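Local structure of putative ketosteroid isomerase (Parabacteroides distasonis ATCC 8503, 3KE7) at residues L27-D31 / P32-V36. The protein is a putative ketosteroid isomerase with a SnoaL-like domain of the NTF2 clan, and probably binds a small ligand in the pocket that here holds bicine. Residues are numbered along the deposited sequence; the frame is centred on the assembly and turned at random.
Sequences LASTD and PMAFV
In this NTF2-like fold the short link between helix 15-28 and helix 34-38 is built from an ST turn followed by a type I beta turn, where Asp31 takes the backbone N-H of Ala34 on its carbonyl and that of Met33 on its carboxylate. The beta turn runs from Asp31 to Ala34 and is closed by Ala34 N donating to Asp31 O at 3.0 Å; the donor stands well above the carbonyl plane, 58° out of it. Asp31 gives a second acceptor from its side chain. Its CG lies anti to the backbone N (chi1 -176°), which carries OD1 forward along the chain to accept from Met33 N at 2.9 Å, with the N-H reaching the carboxylate from above its plane. The backbone N-H groups of Met33 and Ala34, at the start of the second helix, are thus both taken up by one residue, and Met33, present as selenomethionine, occupies the N-cap position. Before the beta turn, the ST turn forms: Asp31 N donates to Ser29 OG at 2.9 Å. CB of the same serine rests against Ala34 CB at 3.6 Å, a small apolar contact across the bend.

Deeper down, Leu27 and Phe35, both buried, are one point where the helices meet; Phe35 also touches Glu23 and Ala26. Strand 74-85 covers Leu27 through Phe75 and Met77, while Tyr64 of helix 57-65 and Ile122 of strand 120-129 pack on Phe35, whose side chain also lies about 4 Å from the bound bicine. Leu27 further touches Trp127, so the helix end, rather than the turn, meets a residue of the bicine pocket. The phenyl ring is approached at its edge, with Leu27 CG in the ring plane 3.9 Å from Phe35 CZ and Leu27 CD2 3.8 Å from Phe35 CE2.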
ATOM      1  N   LEU B  27     -16.743   3.881   2.067  1.00  7.51           N
ATOM      2  CA  LEU B  27     -16.583   4.311   3.442  1.00  9.19           C
ATOM      3  C   LEU B  27     -17.872   4.701   4.118  1.00 10.03           C
ATOM      4  O   LEU B  27     -18.049   4.440   5.323  1.00  8.14           O
ATOM      5  CB  LEU B  27     -15.603   5.505   3.527  1.00  8.28           C
ATOM      6  CG  LEU B  27     -14.132   5.088   3.344  1.00  7.98           C
ATOM      7  CD1 LEU B  27     -13.300   6.281   3.051  1.00  7.37           C
ATOM      8  CD2 LEU B  27     -13.683   4.353   4.579  1.00 12.06           C
ATOM      9  N   ALA B  28     -18.713   5.424   3.378  1.00  7.92           N
ATOM     10  CA  ALA B  28     -19.981   5.936   3.890  1.00  8.94           C
ATOM     11  C   ALA B  28     -21.160   5.006   3.615  1.00  9.02           C
ATOM     12  O   ALA B  28     -22.284   5.339   4.002  1.00  9.70           O
ATOM     13  CB  ALA B  28     -20.232   7.291   3.279  1.00 10.05           C
ATOM     14  N   SER B  29     -20.926   3.838   3.012  1.00  9.48           N
ATOM     15  CA  SER B  29     -22.024   2.931   2.637  1.00  9.02           C
ATOM     16  C   SER B  29     -22.766   2.405   3.845  1.00 12.64           C
ATOM     17  O   SER B  29     -22.163   2.110   4.872  1.00 11.09           O
ATOM     18  CB  SER B  29     -21.499   1.731   1.857  1.00  9.50           C
ATOM     19  OG  SER B  29     -22.554   0.851   1.473  1.00  9.59           O
ATOM     20  N   THR B  30     -24.065   2.235   3.669  1.00 12.55           N
ATOM     21  CA  THR B  30     -24.911   1.594   4.642  1.00 13.39           C
ATOM     22  C   THR B  30     -24.673   0.067   4.631  1.00 12.99           C
ATOM     23  O   THR B  30     -25.066  -0.644   5.583  1.00 13.64           O
ATOM     24  CB  THR B  30     -26.428   1.897   4.335  1.00 11.94           C
ATOM     25  OG1 THR B  30     -26.791   1.306   3.067  1.00 18.84           O
ATOM     26  CG2 THR B  30     -26.680   3.370   4.292  1.00 21.57           C
ATOM     27  N   ASP B  31     -24.071  -0.464   3.561  1.00  9.63           N
ATOM     28  CA  ASP B  31     -23.796  -1.888   3.476  1.00  7.65           C
ATOM     29  C   ASP B  31     -22.480  -2.163   4.138  1.00  8.51           C
ATOM     30  O   ASP B  31     -21.470  -1.714   3.643  1.00  8.00           O
ATOM     31  CB  ASP B  31     -23.746  -2.302   2.022  1.00  9.26           C
ATOM     32  CG  ASP B  31     -23.557  -3.795   1.831  1.00 14.72           C
ATOM     33  OD1 ASP B  31     -23.346  -4.544   2.814  1.00 11.12           O
ATOM     34  OD2 ASP B  31     -23.644  -4.233   0.670  1.00 23.76           O
ATOM     35  N   PRO B  32     -22.475  -2.930   5.249  1.00  7.66           N
ATOM     36  CA  PRO B  32     -21.205  -3.161   5.917  1.00 10.61           C
ATOM     37  C   PRO B  32     -20.242  -4.008   5.100  1.00  6.41           C
ATOM     38  O   PRO B  32     -19.050  -3.959   5.365  1.00  8.37           O
ATOM     39  CB  PRO B  32     -21.589  -3.906   7.200  1.00 13.35           C
ATOM     40  CG  PRO B  32     -22.859  -4.490   6.935  1.00 12.90           C
ATOM     41  CD  PRO B  32     -23.582  -3.607   5.932  1.00 11.00           C
HETATM   42  N   MSE B  33     -20.744  -4.722   4.089  1.00  6.92           N
HETATM   43  CA  MSE B  33     -19.903  -5.527   3.222  1.00  6.63           C
HETATM   44  C   MSE B  33     -19.466  -4.779   1.975  1.00  5.24           C
HETATM   45  O   MSE B  33     -18.893  -5.405   1.078  1.00  6.85           O
HETATM   46  CB  MSE B  33     -20.616  -6.810   2.778  1.00  8.45           C
HETATM   47  CG  MSE B  33     -21.149  -7.663   3.912  1.00  9.42           C
HETATM   48 SE   MSE B  33     -19.857  -8.115   5.301  0.75  6.49          SE
HETATM   49  CE  MSE B  33     -19.010  -9.584   4.319  1.00  8.17           C
ATOM     50  N   ALA B  34     -19.703  -3.469   1.915  1.00  6.67           N
ATOM     51  CA  ALA B  34     -19.312  -2.641   0.725  1.00  5.81           C
ATOM     52  C   ALA B  34     -17.889  -2.885   0.249  1.00  6.74           C
ATOM     53  O   ALA B  34     -17.676  -3.120  -0.944  1.00  6.69           O
ATOM     54  CB  ALA B  34     -19.506  -1.142   0.994  1.00  6.23           C
ATOM     55  N   PHE B  35     -16.921  -2.842   1.164  1.00  5.92           N
ATOM     56  CA  PHE B  35     -15.540  -3.069   0.756  1.00  4.30           C
ATOM     57  C   PHE B  35     -15.263  -4.479   0.298  1.00  6.45           C
ATOM     58  O   PHE B  35     -14.371  -4.667  -0.547  1.00  7.61           O
ATOM     59  CB  PHE B  35     -14.550  -2.652   1.853  1.00  4.97           C
ATOM     60  CG  PHE B  35     -14.204  -1.189   1.842  1.00  7.45           C
ATOM     61  CD1 PHE B  35     -13.518  -0.619   0.772  1.00  7.55           C
ATOM     62  CD2 PHE B  35     -14.560  -0.377   2.909  1.00  8.61           C
ATOM     63  CE1 PHE B  35     -13.191   0.736   0.760  1.00  7.48           C
ATOM     64  CE2 PHE B  35     -14.256   0.965   2.913  1.00  6.51           C
ATOM     65  CZ  PHE B  35     -13.531   1.527   1.872  1.00  7.43           C
ATOM     66  N   VAL B  36     -16.012  -5.470   0.770  1.00  7.12           N
ATOM     67  CA  VAL B  36     -15.836  -6.828   0.303  1.00  6.68           C
ATOM     68  C   VAL B  36     -16.346  -6.939  -1.138  1.00  7.69           C
ATOM     69  O   VAL B  36     -15.690  -7.502  -2.006  1.00  7.07           O
ATOM     70  CB  VAL B  36     -16.555  -7.830   1.212  1.00  8.55           C
ATOM     71  CG1 VAL B  36     -16.416  -9.282   0.666  1.00  8.58           C
ATOM     72  CG2 VAL B  36     -16.010  -7.731   2.648  1.00 10.03           C
TER